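Local coordinates for protein cysteine desulfurase (Fervidobacterium islandicum, PDB 6A6E) that probably takes sulfur from cysteine with the help of pyridoxal 5'-phosphate, as a SufS-type cysteine desulfurase of the Suf system, at residues A[364-369]-A[417-422]; A[6-11]-A[315-320]; A[63-68]-A[279-284]. One frame throughout, in Å; residues are numbered along the deposited sequence.

Contact 1: residues A[364-369]-A[417-422]; sequences ENFGVA and LKYIRR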
ATOM      1  N   GLU A 364      30.661   8.297  -5.773  1.00 32.07           N
ATOM      2  CA  GLU A 364      31.072   9.132  -6.894  1.00 31.26           C
ATOM      3  C   GLU A 364      32.334   8.540  -7.576  1.00 30.90           C
ATOM      4  O   GLU A 364      32.390   8.428  -8.804  1.00 29.03           O
ATOM      5  CB  GLU A 364      31.294  10.559  -6.438  1.00 35.47           C
ATOM      6  CG  GLU A 364      30.857  11.557  -7.496  1.00 42.85           C
ATOM      7  CD  GLU A 364      31.522  12.884  -7.293  1.00 51.87           C
ATOM      8  OE1 GLU A 364      32.569  13.088  -7.945  1.00 54.93           O
ATOM      9  OE2 GLU A 364      31.011  13.709  -6.474  1.00 51.82           O
ATOM     10  N   ASN A 365      33.274   8.069  -6.778  1.00 29.93           N
ATOM     11  CA  ASN A 365      34.591   7.649  -7.285  1.00 33.73           C
ATOM     12  C   ASN A 365      34.732   6.161  -7.472  1.00 36.12           C
ATOM     13  O   ASN A 365      35.671   5.760  -8.134  1.00 34.70           O
ATOM     14  CB  ASN A 365      35.704   8.176  -6.382  1.00 35.81           C
ATOM     15  CG  ASN A 365      35.641   9.704  -6.260  1.00 42.90           C
ATOM     16  OD1 ASN A 365      35.081  10.257  -5.317  1.00 38.61           O
ATOM     17  ND2 ASN A 365      36.117  10.381  -7.277  1.00 51.60           N
ATOM     18  N   PHE A 366      33.821   5.336  -6.921  1.00 31.89           N
ATOM     19  CA  PHE A 366      33.907   3.871  -7.119  1.00 30.64           C
ATOM     20  C   PHE A 366      32.610   3.184  -7.552  1.00 28.60           C
ATOM     21  O   PHE A 366      32.597   1.997  -7.740  1.00 27.90           O
ATOM     22  CB  PHE A 366      34.420   3.195  -5.873  1.00 32.21           C
ATOM     23  CG  PHE A 366      35.803   3.574  -5.528  1.00 33.25           C
ATOM     24  CD1 PHE A 366      36.055   4.731  -4.775  1.00 34.17           C
ATOM     25  CD2 PHE A 366      36.859   2.774  -5.935  1.00 32.43           C
ATOM     26  CE1 PHE A 366      37.364   5.092  -4.471  1.00 36.70           C
ATOM     27  CE2 PHE A 366      38.160   3.131  -5.645  1.00 34.56           C
ATOM     28  CZ  PHE A 366      38.426   4.280  -4.913  1.00 34.97           C
ATOM     29  N   GLY A 367      31.544   3.956  -7.750  1.00 28.38           N
ATOM     30  CA  GLY A 367      30.233   3.419  -8.186  1.00 27.91           C
ATOM     31  C   GLY A 367      29.526   2.495  -7.168  1.00 24.88           C
ATOM     32  O   GLY A 367      28.577   1.780  -7.513  1.00 27.46           O
ATOM     33  N   VAL A 368      30.002   2.538  -5.939  1.00 22.79           N
ATOM     34  CA  VAL A 368      29.592   1.678  -4.857  1.00 24.07           C
ATOM     35  C   VAL A 368      28.481   2.429  -4.079  1.00 23.19           C
ATOM     36  O   VAL A 368      28.734   3.520  -3.535  1.00 19.23           O
ATOM     37  CB  VAL A 368      30.783   1.398  -3.927  1.00 22.08           C
ATOM     38  CG1 VAL A 368      30.375   0.641  -2.667  1.00 23.79           C
ATOM     39  CG2 VAL A 368      31.841   0.578  -4.665  1.00 25.37           C
ATOM     40  N   ALA A 369      27.303   1.784  -4.002  1.00 22.92           N
ATOM     41  CA  ALA A 369      26.137   2.261  -3.244  1.00 21.96           C
ATOM     42  C   ALA A 369      26.138   1.696  -1.857  1.00 20.18           C
ATOM     43  O   ALA A 369      26.063   0.511  -1.709  1.00 22.62           O
ATOM     44  CB  ALA A 369      24.843   1.873  -3.985  1.00 21.00           C
ATOM     45  N   LEU A 417      37.540   1.814   0.262  1.00 24.81           N
ATOM     46  CA  LEU A 417      37.767   2.253   1.600  1.00 28.09           C
ATOM     47  C   LEU A 417      39.265   2.615   1.817  1.00 34.26           C
ATOM     48  O   LEU A 417      39.586   3.534   2.581  1.00 32.66           O
ATOM     49  CB  LEU A 417      37.373   1.152   2.611  1.00 30.74           C
ATOM     50  CG  LEU A 417      35.838   0.914   2.740  1.00 31.55           C
ATOM     51  CD1 LEU A 417      35.497  -0.205   3.721  1.00 30.75           C
ATOM     52  CD2 LEU A 417      35.096   2.175   3.139  1.00 30.25           C
ATOM     53  N   LYS A 418      40.153   1.811   1.225  1.00 33.56           N
ATOM     54  CA  LYS A 418      41.605   2.073   1.341  1.00 37.52           C
ATOM     55  C   LYS A 418      41.951   3.434   0.798  1.00 35.80           C
ATOM     56  O   LYS A 418      42.703   4.162   1.441  1.00 43.47           O
ATOM     57  CB  LYS A 418      42.375   0.996   0.601  1.00 35.27           C
ATOM     58  CG  LYS A 418      42.460  -0.223   1.468  1.00 34.53           C
ATOM     59  CD  LYS A 418      42.998  -1.419   0.707  1.00 38.83           C
ATOM     60  CE  LYS A 418      43.430  -2.479   1.694  1.00 37.33           C
ATOM     61  NZ  LYS A 418      43.521  -3.768   1.001  1.00 41.60           N
ATOM     62  N   TYR A 419      41.399   3.736  -0.390  1.00 33.55           N
ATOM     63  CA  TYR A 419      41.489   5.023  -1.039  1.00 34.89           C
ATOM     64  C   TYR A 419      41.030   6.144  -0.166  1.00 38.73           C
ATOM     65  O   TYR A 419      41.644   7.238  -0.162  1.00 35.03           O
ATOM     66  CB  TYR A 419      40.655   5.043  -2.320  1.00 38.92           C
ATOM     67  CG  TYR A 419      40.685   6.375  -3.022  1.00 41.89           C
ATOM     68  CD1 TYR A 419      39.891   7.429  -2.592  1.00 42.89           C
ATOM     69  CD2 TYR A 419      41.540   6.590  -4.111  1.00 46.20           C
ATOM     70  CE1 TYR A 419      39.946   8.656  -3.214  1.00 45.64           C
ATOM     71  CE2 TYR A 419      41.592   7.810  -4.750  1.00 44.20           C
ATOM     72  CZ  TYR A 419      40.802   8.830  -4.291  1.00 48.59           C
ATOM     73  OH  TYR A 419      40.853  10.043  -4.911  1.00 54.52           O
ATOM     74  N   ILE A 420      39.899   5.931   0.514  1.00 34.40           N
ATOM     75  CA  ILE A 420      39.337   6.974   1.382  1.00 31.92           C
ATOM     76  C   ILE A 420      40.297   7.214   2.570  1.00 32.76           C
ATOM     77  O   ILE A 420      40.464   8.356   3.017  1.00 31.73           O
ATOM     78  CB  ILE A 420      37.880   6.648   1.882  1.00 30.45           C
ATOM     79  CG1 ILE A 420      36.892   6.761   0.722  1.00 31.06           C
ATOM     80  CG2 ILE A 420      37.460   7.619   2.993  1.00 27.46           C
ATOM     81  CD1 ILE A 420      35.634   5.961   0.873  1.00 34.24           C
ATOM     82  N   ARG A 421      40.902   6.169   3.099  1.00 34.01           N
ATOM     83  CA  ARG A 421      41.875   6.360   4.205  1.00 39.90           C
ATOM     84  C   ARG A 421      43.084   7.177   3.706  1.00 39.72           C
ATOM     85  O   ARG A 421      43.411   8.149   4.296  1.00 38.03           O
ATOM     86  CB  ARG A 421      42.357   5.033   4.788  1.00 44.25           C
ATOM     87  CG  ARG A 421      43.028   5.233   6.155  1.00 48.94           C
ATOM     88  CD  ARG A 421      44.175   4.257   6.449  1.00 57.66           C
ATOM     89  NE  ARG A 421      45.129   4.064   5.343  1.00 64.32           N
ATOM     90  CZ  ARG A 421      46.357   4.611   5.252  1.00 75.93           C
ATOM     91  NH1 ARG A 421      46.842   5.419   6.205  1.00 69.78           N
ATOM     92  NH2 ARG A 421      47.115   4.354   4.176  1.00 75.43           N
ATOM     93  N   ARG A 422      43.671   6.803   2.566  1.00 45.33           N
ATOM     94  CA  ARG A 422      44.818   7.529   1.981  1.00 46.90           C
ATOM     95  C   ARG A 422      44.478   8.968   1.623  1.00 48.35           C
ATOM     96  O   ARG A 422      45.352   9.817   1.723  1.00 48.52           O
ATOM     97  CB  ARG A 422      45.350   6.845   0.708  1.00 52.10           C
ATOM     98  CG  ARG A 422      46.032   5.487   0.878  1.00 54.36           C
ATOM     99  CD  ARG A 422      46.883   5.115  -0.361  1.00 60.04           C
ATOM    100  NE  ARG A 422      46.093   5.036  -1.598  1.00 64.54           N
ATOM    101  CZ  ARG A 422      45.342   3.984  -1.980  1.00 69.53           C
ATOM    102  NH1 ARG A 422      45.277   2.874  -1.229  1.00 62.39           N
ATOM    103  NH2 ARG A 422      44.631   4.039  -3.118  1.00 59.97           N
TER
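No hydrogen bond passes between the two segments where F366 meets Y419; within the segments, the shortest polar bonds are internal to the helix that carries the tyrosine, with R421 N donating to L417 O and R422 N to K418 O, each at 3.0 Å. The contact itself is aromatic. F366 presents its CZ and CE1 corner to the root of the Y419 side chain: CZ lies 3.5 Å from Y419 CB, and CE1 is 3.8 Å from Y419 CG. Y419 CG sits at the edge of the phenylalanine ring and in its plane. The rings therefore make an offset edge-to-face pair, centroids 5.4 Å apart and planes at 70°, with the phenylalanine edge directed at the CB end of the tyrosine face and not at its centre. Y419 is turned for this by chi1 of 179°, which sets its ring opposite the backbone N.

Both helices belong to the smaller, six-stranded part of this class-V aminotransferase fold, where 355-366 and 407-423 pack together; nearby, I420 rests on I361 and L362, and L417 on V358. G367, with a positive phi of 66°, is the first residue to leave the helical conformation and turns the chain toward strand 368-373; its backbone and that of A369, in the strand, bond to V35.

F366 is buried and also touches K32 and E415, whereas Y419 is partly exposed. On the Y419 helix, R422 bends back so that one face of its guanidinium lies over Y419 CA, 3.9 Å from the plane and toward the rim of the group.

Contact 2: residues A[6-11]-A[315-320]; sequences RSTVFS and VEELSN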
ATOM      1  N   ARG A   6      33.892 -17.092  -8.346  1.00 56.20           N
ATOM      2  CA  ARG A   6      34.307 -17.447  -6.990  1.00 54.93           C
ATOM      3  C   ARG A   6      33.131 -17.857  -6.083  1.00 56.08           C
ATOM      4  O   ARG A   6      33.100 -17.524  -4.902  1.00 50.79           O
ATOM      5  CB  ARG A   6      35.170 -16.342  -6.368  1.00 53.55           C
ATOM      6  CG  ARG A   6      36.348 -15.925  -7.245  1.00 54.20           C
ATOM      7  CD  ARG A   6      36.793 -14.477  -7.023  1.00 53.47           C
ATOM      8  NE  ARG A   6      37.305 -14.293  -5.667  1.00 51.19           N
ATOM      9  CZ  ARG A   6      37.608 -13.125  -5.119  1.00 49.43           C
ATOM     10  NH1 ARG A   6      37.445 -11.983  -5.800  1.00 50.80           N
ATOM     11  NH2 ARG A   6      38.035 -13.100  -3.864  1.00 50.63           N
ATOM     12  N   SER A   7      32.193 -18.621  -6.651  1.00 57.30           N
ATOM     13  CA  SER A   7      31.037 -19.168  -5.913  1.00 53.98           C
ATOM     14  C   SER A   7      31.195 -20.680  -5.635  1.00 51.52           C
ATOM     15  O   SER A   7      31.495 -21.467  -6.532  1.00 44.48           O
ATOM     16  CB  SER A   7      29.750 -18.935  -6.725  1.00 49.69           C
ATOM     17  OG  SER A   7      28.606 -18.930  -5.899  1.00 50.55           O
ATOM     18  N   THR A   8      30.961 -21.093  -4.403  1.00 49.02           N
ATOM     19  CA  THR A   8      30.845 -22.517  -4.098  1.00 49.35           C
ATOM     20  C   THR A   8      29.404 -23.043  -4.432  1.00 48.39           C
ATOM     21  O   THR A   8      29.128 -24.226  -4.327  1.00 48.52           O
ATOM     22  CB  THR A   8      31.231 -22.768  -2.606  1.00 52.39           C
ATOM     23  OG1 THR A   8      31.552 -24.146  -2.428  1.00 68.94           O
ATOM     24  CG2 THR A   8      30.130 -22.421  -1.608  1.00 49.86           C
ATOM     25  N   VAL A   9      28.499 -22.149  -4.845  1.00 46.83           N
ATOM     26  CA  VAL A   9      27.062 -22.436  -4.890  1.00 39.51           C
ATOM     27  C   VAL A   9      26.561 -22.511  -6.317  1.00 36.86           C
ATOM     28  O   VAL A   9      25.800 -23.403  -6.627  1.00 33.61           O
ATOM     29  CB  VAL A   9      26.268 -21.324  -4.151  1.00 39.26           C
ATOM     30  CG1 VAL A   9      24.760 -21.488  -4.340  1.00 35.79           C
ATOM     31  CG2 VAL A   9      26.647 -21.289  -2.667  1.00 39.67           C
ATOM     32  N   PHE A  10      26.945 -21.538  -7.154  1.00 36.33           N
ATOM     33  CA  PHE A  10      26.417 -21.402  -8.490  1.00 39.83           C
ATOM     34  C   PHE A  10      27.543 -21.616  -9.496  1.00 42.94           C
ATOM     35  O   PHE A  10      28.635 -21.125  -9.279  1.00 40.17           O
ATOM     36  CB  PHE A  10      25.893 -19.963  -8.732  1.00 42.17           C
ATOM     37  CG  PHE A  10      24.653 -19.618  -7.967  1.00 36.91           C
ATOM     38  CD1 PHE A  10      23.517 -20.362  -8.112  1.00 38.93           C
ATOM     39  CD2 PHE A  10      24.620 -18.515  -7.150  1.00 37.85           C
ATOM     40  CE1 PHE A  10      22.348 -20.037  -7.422  1.00 38.30           C
ATOM     41  CE2 PHE A  10      23.478 -18.188  -6.428  1.00 37.31           C
ATOM     42  CZ  PHE A  10      22.330 -18.954  -6.576  1.00 35.65           C
ATOM     43  N   SER A  11      27.250 -22.268 -10.620  1.00 43.59           N
ATOM     44  CA  SER A  11      28.177 -22.356 -11.742  1.00 45.20           C
ATOM     45  C   SER A  11      28.405 -20.965 -12.318  1.00 45.30           C
ATOM     46  O   SER A  11      27.650 -20.034 -12.038  1.00 44.33           O
ATOM     47  CB  SER A  11      27.587 -23.287 -12.812  1.00 43.22           C
ATOM     48  OG  SER A  11      26.378 -22.784 -13.372  1.00 42.45           O
ATOM     49  N   VAL A 315      24.316 -15.965  -0.310  1.00 26.52           N
ATOM     50  CA  VAL A 315      24.356 -14.823   0.586  1.00 29.04           C
ATOM     51  C   VAL A 315      25.222 -15.087   1.827  1.00 29.16           C
ATOM     52  O   VAL A 315      25.950 -14.223   2.268  1.00 25.93           O
ATOM     53  CB  VAL A 315      22.926 -14.363   1.010  1.00 28.12           C
ATOM     54  CG1 VAL A 315      23.050 -13.195   1.943  1.00 32.50           C
ATOM     55  CG2 VAL A 315      22.154 -13.861  -0.188  1.00 27.95           C
ATOM     56  N   GLU A 316      25.145 -16.300   2.361  1.00 31.72           N
ATOM     57  CA  GLU A 316      25.986 -16.714   3.462  1.00 37.05           C
ATOM     58  C   GLU A 316      27.475 -16.608   3.108  1.00 30.26           C
ATOM     59  O   GLU A 316      28.244 -16.049   3.863  1.00 26.64           O
ATOM     60  CB  GLU A 316      25.611 -18.140   3.869  1.00 42.49           C
ATOM     61  CG  GLU A 316      26.319 -18.698   5.073  1.00 52.06           C
ATOM     62  CD  GLU A 316      25.538 -19.868   5.660  1.00 66.70           C
ATOM     63  OE1 GLU A 316      25.418 -20.908   4.965  1.00 73.18           O
ATOM     64  OE2 GLU A 316      25.023 -19.746   6.796  1.00 78.17           O
ATOM     65  N   GLU A 317      27.868 -17.073   1.949  1.00 28.84           N
ATOM     66  CA  GLU A 317      29.294 -17.034   1.597  1.00 33.66           C
ATOM     67  C   GLU A 317      29.725 -15.589   1.305  1.00 32.79           C
ATOM     68  O   GLU A 317      30.831 -15.174   1.656  1.00 27.55           O
ATOM     69  CB  GLU A 317      29.639 -18.013   0.447  1.00 35.78           C
ATOM     70  CG  GLU A 317      29.524 -17.443  -0.958  1.00 48.20           C
ATOM     71  CD  GLU A 317      29.535 -18.513  -2.073  1.00 56.70           C
ATOM     72  OE1 GLU A 317      30.106 -19.618  -1.784  1.00 48.07           O
ATOM     73  OE2 GLU A 317      28.974 -18.220  -3.210  1.00 53.50           O
ATOM     74  N   LEU A 318      28.848 -14.789   0.700  1.00 29.86           N
ATOM     75  CA  LEU A 318      29.176 -13.392   0.512  1.00 28.91           C
ATOM     76  C   LEU A 318      29.351 -12.695   1.836  1.00 28.21           C
ATOM     77  O   LEU A 318      30.247 -11.901   1.968  1.00 29.49           O
ATOM     78  CB  LEU A 318      28.089 -12.653  -0.255  1.00 30.28           C
ATOM     79  CG  LEU A 318      27.974 -12.949  -1.713  1.00 29.94           C
ATOM     80  CD1 LEU A 318      26.733 -12.232  -2.230  1.00 31.40           C
ATOM     81  CD2 LEU A 318      29.234 -12.466  -2.416  1.00 28.91           C
ATOM     82  N   SER A 319      28.471 -12.989   2.785  1.00 27.91           N
ATOM     83  CA  SER A 319      28.513 -12.381   4.107  1.00 28.94           C
ATOM     84  C   SER A 319      29.791 -12.685   4.855  1.00 29.07           C
ATOM     85  O   SER A 319      30.351 -11.784   5.516  1.00 27.39           O
ATOM     86  CB  SER A 319      27.356 -12.836   5.007  1.00 28.63           C
ATOM     87  OG  SER A 319      26.105 -12.566   4.425  1.00 33.48           O
ATOM     88  N   ASN A 320      30.199 -13.956   4.840  1.00 27.51           N
ATOM     89  CA  ASN A 320      31.442 -14.369   5.483  1.00 28.63           C
ATOM     90  C   ASN A 320      32.626 -13.664   4.867  1.00 25.44           C
ATOM     91  O   ASN A 320      33.426 -13.135   5.576  1.00 25.58           O
ATOM     92  CB  ASN A 320      31.633 -15.862   5.410  1.00 30.32           C
ATOM     93  CG  ASN A 320      30.555 -16.603   6.169  1.00 34.14           C
ATOM     94  OD1 ASN A 320      29.917 -16.058   7.052  1.00 44.73           O
ATOM     95  ND2 ASN A 320      30.339 -17.835   5.822  1.00 34.89           N
TER
HETATM   96  O   HOH W   1      30.700 -15.988  -3.934  1.00 46.13           O
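S7 and E317 make the central bond: S7 OG donates to E317 OE2 at 2.8 Å, arriving on the syn lone pair, the side that faces the other carboxylate oxygen. That other oxygen, OE1, appears to accept T8 N at 3.1 Å, although it stands too close to a neighbouring atom in the model and its position is less sure. The sound grip across the contact is therefore the serine bond to OE2. The carboxylate gets there because CG of E317 lies between the backbone N and the carbonyl carbon, chi1 90°, well beyond the usual value near 60°, while the chain runs extended from CG onward. A water held by R6 O at 3.0 Å adds a weak bond to OE2.

The serine OG stands opposite the backbone N of its own residue (chi1 -156°), which lets it face both E317 OE2 and the N atoms of V9 and F10. It receives weak bonds from V9 N at 3.4 Å and F10 N at 3.3 Å, folding the chain back in the manner of an ST turn. Within that turn V9 lays CG1 over the centre of the F10 ring, 3.9 Å above its plane, and sends CG2 toward the glutamate carboxylate.

H314, on the same helix as E317, donates from ND1 to OE2 and meets the F10 ring edge to face, so E317 is one of several ties between this arm and helix 308-327. The arm thus combines an ST turn at S7 with a capping box at S11, whose side chain caps a backbone N while E14 accepts S11 N, to start helix 12-20.

Contact 3: residues A[63-68]-A[279-284]; sequences NIHRAV and LPYRFE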
ATOM      1  N   ASN A  63     -10.655  -5.156 -10.916  1.00 15.51           N
ATOM      2  CA  ASN A  63     -10.768  -5.278  -9.469  1.00 16.64           C
ATOM      3  C   ASN A  63     -11.277  -6.676  -9.164  1.00 17.70           C
ATOM      4  O   ASN A  63     -11.917  -7.325 -10.003  1.00 20.29           O
ATOM      5  CB  ASN A  63     -11.652  -4.198  -8.857  1.00 15.99           C
ATOM      6  CG  ASN A  63     -11.203  -3.855  -7.417  1.00 16.39           C
ATOM      7  OD1 ASN A  63     -10.600  -4.726  -6.710  1.00 14.20           O
ATOM      8  ND2 ASN A  63     -11.464  -2.615  -6.978  1.00 14.98           N
ATOM      9  N   ILE A  64     -10.998  -7.147  -7.976  1.00 16.41           N
ATOM     10  CA  ILE A  64     -11.141  -8.546  -7.686  1.00 16.16           C
ATOM     11  C   ILE A  64     -12.248  -8.851  -6.665  1.00 17.75           C
ATOM     12  O   ILE A  64     -12.716  -7.964  -5.980  1.00 16.38           O
ATOM     13  CB  ILE A  64      -9.823  -9.066  -7.123  1.00 16.37           C
ATOM     14  CG1 ILE A  64      -9.320  -8.262  -5.924  1.00 16.67           C
ATOM     15  CG2 ILE A  64      -8.778  -9.054  -8.196  1.00 17.73           C
ATOM     16  CD1 ILE A  64      -8.187  -9.034  -5.225  1.00 18.34           C
ATOM     17  N   HIS A  65     -12.558 -10.115  -6.509  1.00 19.12           N
ATOM     18  CA  HIS A  65     -13.681 -10.635  -5.680  1.00 23.42           C
ATOM     19  C   HIS A  65     -15.036 -10.292  -6.382  1.00 25.85           C
ATOM     20  O   HIS A  65     -15.091  -9.400  -7.219  1.00 24.71           O
ATOM     21  CB  HIS A  65     -13.661 -10.148  -4.190  1.00 21.94           C
ATOM     22  CG  HIS A  65     -12.334 -10.295  -3.523  1.00 21.13           C
ATOM     23  ND1 HIS A  65     -11.681 -11.507  -3.444  1.00 22.53           N
ATOM     24  CD2 HIS A  65     -11.507  -9.386  -2.941  1.00 19.56           C
ATOM     25  CE1 HIS A  65     -10.510 -11.346  -2.858  1.00 21.30           C
ATOM     26  NE2 HIS A  65     -10.390 -10.077  -2.512  1.00 20.15           N
ATOM     27  N   ARG A  66     -16.093 -11.029  -6.057  1.00 32.93           N
ATOM     28  CA  ARG A  66     -17.442 -10.814  -6.689  1.00 34.21           C
ATOM     29  C   ARG A  66     -17.266 -10.776  -8.188  1.00 27.53           C
ATOM     30  O   ARG A  66     -17.717  -9.832  -8.868  1.00 33.77           O
ATOM     31  CB  ARG A  66     -18.110  -9.479  -6.220  1.00 38.49           C
ATOM     32  CG  ARG A  66     -18.671  -9.470  -4.788  1.00 44.94           C
ATOM     33  CD  ARG A  66     -19.077  -8.048  -4.296  1.00 46.64           C
ATOM     34  NE  ARG A  66     -17.937  -7.244  -3.791  1.00 48.45           N
ATOM     35  CZ  ARG A  66     -17.187  -7.579  -2.726  1.00 54.00           C
ATOM     36  NH1 ARG A  66     -17.456  -8.676  -2.033  1.00 55.17           N
ATOM     37  NH2 ARG A  66     -16.159  -6.829  -2.337  1.00 52.38           N
ATOM     38  N   ALA A  67     -16.514 -11.733  -8.696  1.00 24.87           N
ATOM     39  CA  ALA A  67     -16.002 -11.618 -10.057  1.00 24.93           C
ATOM     40  C   ALA A  67     -17.025 -12.273 -10.974  1.00 28.28           C
ATOM     41  O   ALA A  67     -17.283 -13.453 -10.822  1.00 28.27           O
ATOM     42  CB  ALA A  67     -14.688 -12.357 -10.190  1.00 25.50           C
ATOM     43  N   VAL A  68     -17.639 -11.544 -11.878  1.00 26.27           N
ATOM     44  CA  VAL A  68     -18.452 -12.215 -12.839  1.00 27.24           C
ATOM     45  C   VAL A  68     -17.860 -12.096 -14.236  1.00 29.23           C
ATOM     46  O   VAL A  68     -17.787 -13.080 -14.992  1.00 33.83           O
ATOM     47  CB  VAL A  68     -19.901 -11.789 -12.734  1.00 32.35           C
ATOM     48  CG1 VAL A  68     -20.732 -12.423 -13.883  1.00 35.09           C
ATOM     49  CG2 VAL A  68     -20.409 -12.237 -11.359  1.00 32.52           C
ATOM     50  N   LEU A 279     -11.594 -15.377   7.304  1.00 21.79           N
ATOM     51  CA  LEU A 279     -10.141 -15.214   7.081  1.00 22.56           C
ATOM     52  C   LEU A 279      -9.842 -15.620   5.672  1.00 19.09           C
ATOM     53  O   LEU A 279     -10.467 -16.537   5.180  1.00 20.51           O
ATOM     54  CB  LEU A 279      -9.304 -16.136   7.991  1.00 24.46           C
ATOM     55  CG  LEU A 279      -9.385 -15.921   9.508  1.00 29.29           C
ATOM     56  CD1 LEU A 279      -8.349 -16.755  10.249  1.00 30.38           C
ATOM     57  CD2 LEU A 279      -9.222 -14.494   9.889  1.00 31.23           C
ATOM     58  N   PRO A 280      -8.894 -14.992   4.987  1.00 18.57           N
ATOM     59  CA  PRO A 280      -8.060 -13.855   5.421  1.00 17.84           C
ATOM     60  C   PRO A 280      -8.678 -12.478   5.145  1.00 16.94           C
ATOM     61  O   PRO A 280      -8.131 -11.434   5.532  1.00 13.92           O
ATOM     62  CB  PRO A 280      -6.845 -13.990   4.492  1.00 18.87           C
ATOM     63  CG  PRO A 280      -7.383 -14.582   3.216  1.00 19.02           C
ATOM     64  CD  PRO A 280      -8.475 -15.525   3.679  1.00 20.04           C
ATOM     65  N   TYR A 281      -9.824 -12.501   4.490  1.00 17.47           N
ATOM     66  CA  TYR A 281     -10.467 -11.320   3.898  1.00 18.27           C
ATOM     67  C   TYR A 281     -10.901 -10.328   4.951  1.00 19.34           C
ATOM     68  O   TYR A 281     -10.964  -9.101   4.709  1.00 16.75           O
ATOM     69  CB  TYR A 281     -11.676 -11.754   3.051  1.00 19.50           C
ATOM     70  CG  TYR A 281     -11.401 -12.883   2.069  1.00 22.67           C
ATOM     71  CD1 TYR A 281     -10.426 -12.751   1.054  1.00 24.55           C
ATOM     72  CD2 TYR A 281     -12.087 -14.090   2.158  1.00 26.84           C
ATOM     73  CE1 TYR A 281     -10.159 -13.794   0.204  1.00 23.69           C
ATOM     74  CE2 TYR A 281     -11.826 -15.133   1.279  1.00 27.84           C
ATOM     75  CZ  TYR A 281     -10.877 -14.963   0.310  1.00 28.07           C
ATOM     76  OH  TYR A 281     -10.654 -16.002  -0.537  1.00 39.35           O
ATOM     77  N   ARG A 282     -11.203 -10.846   6.135  1.00 17.17           N
ATOM     78  CA  ARG A 282     -11.413 -10.007   7.311  1.00 18.12           C
ATOM     79  C   ARG A 282     -10.400  -8.890   7.546  1.00 16.65           C
ATOM     80  O   ARG A 282     -10.755  -7.827   8.135  1.00 15.49           O
ATOM     81  CB  ARG A 282     -11.455 -10.903   8.552  1.00 21.31           C
ATOM     82  CG  ARG A 282     -11.633 -10.183   9.855  1.00 25.08           C
ATOM     83  CD  ARG A 282     -11.701 -11.193  11.024  1.00 32.18           C
ATOM     84  NE  ARG A 282     -12.844 -12.019  10.770  1.00 42.37           N
ATOM     85  CZ  ARG A 282     -13.164 -13.126  11.426  1.00 52.92           C
ATOM     86  NH1 ARG A 282     -12.415 -13.593  12.439  1.00 55.90           N
ATOM     87  NH2 ARG A 282     -14.254 -13.767  11.027  1.00 46.45           N
ATOM     88  N   PHE A 283      -9.143  -9.131   7.164  1.00 14.48           N
ATOM     89  CA  PHE A 283      -8.066  -8.210   7.449  1.00 15.94           C
ATOM     90  C   PHE A 283      -7.524  -7.482   6.219  1.00 16.85           C
ATOM     91  O   PHE A 283      -6.477  -6.839   6.312  1.00 17.33           O
ATOM     92  CB  PHE A 283      -6.932  -8.920   8.190  1.00 15.72           C
ATOM     93  CG  PHE A 283      -7.381  -9.523   9.488  1.00 17.64           C
ATOM     94  CD1 PHE A 283      -7.738  -8.711  10.515  1.00 19.04           C
ATOM     95  CD2 PHE A 283      -7.556 -10.879   9.624  1.00 18.97           C
ATOM     96  CE1 PHE A 283      -8.190  -9.211  11.698  1.00 22.70           C
ATOM     97  CE2 PHE A 283      -8.016 -11.417  10.824  1.00 21.43           C
ATOM     98  CZ  PHE A 283      -8.342 -10.573  11.870  1.00 21.03           C
ATOM     99  N   GLU A 284      -8.274  -7.560   5.121  1.00 15.49           N
ATOM    100  CA  GLU A 284      -8.034  -6.790   3.879  1.00 15.61           C
ATOM    101  C   GLU A 284      -9.164  -5.815   3.534  1.00 15.46           C
ATOM    102  O   GLU A 284     -10.151  -6.204   2.997  1.00 16.13           O
ATOM    103  CB  GLU A 284      -7.751  -7.752   2.708  1.00 16.02           C
ATOM    104  CG  GLU A 284      -6.410  -8.489   2.936  1.00 16.87           C
ATOM    105  CD  GLU A 284      -5.984  -9.519   1.875  1.00 18.01           C
ATOM    106  OE1 GLU A 284      -6.619  -9.625   0.782  1.00 17.24           O
ATOM    107  OE2 GLU A 284      -4.929 -10.165   2.113  1.00 14.98           O
TER
HETATM  108  O   HOH W   2      -8.689  -8.480  -0.844  1.00 18.37           O
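The H65 ring has I64 CG1 on one face, 3.8 Å above the plane and toward the rim, and a water in its plane at the NE2 edge; across from it, the Y281 ring carries CD of P280, a proline preceded by a cis peptide bond, over the centre of one face, at 4.0 Å. The two rings meet corner to corner through H65 CE1 and Y281 CE1, 3.9 Å apart. Their planes stand at 72° and their centroids 5.4 Å apart. H65 CG lies opposite its carbonyl carbon (chi1 -48°), which carries the imidazole toward Y281.

The water joins the segments, 2.9 Å from H65 NE2 and donating to E284 OE1, also at 2.9 Å. E284 is firmly held itself, by a salt bridge to R83 and hydrogen bonds from Y79 and F99 N. The other ring nitrogen of H65, ND1, hydrogen-bonds a citrate, probably from the crystallisation liquor.

N63 and R66 bond through their carbonyls to R371 of the second subunit, and R66 packs on its S-mercaptocysteine. This is consistent with an active site assembled across a dimer interface, as in fold-type I PLP enzymes.

Along the chain, contact 3 (63-68 with 279-284) is nested inside the long loop that contact 2 (6-11 with 315-320) closes, and contact 1 (364-369 with 417-422) follows. Contacts 1 and 2 do not touch (centres 24 Å apart, nearest atoms about 12 Å) but lie in the same part of the chain, around the six-stranded sheet; helix 407-423 links them, carrying the second segment of one and D411, which pairs with R6 of the other. Contact 3 lies about 50 Å from contact 1 and 42 Å from contact 2, centre to centre. It has many second-subunit partners, beside that subunit's S-mercaptocysteine; contact 1 has one packing contact there and contact 2 none.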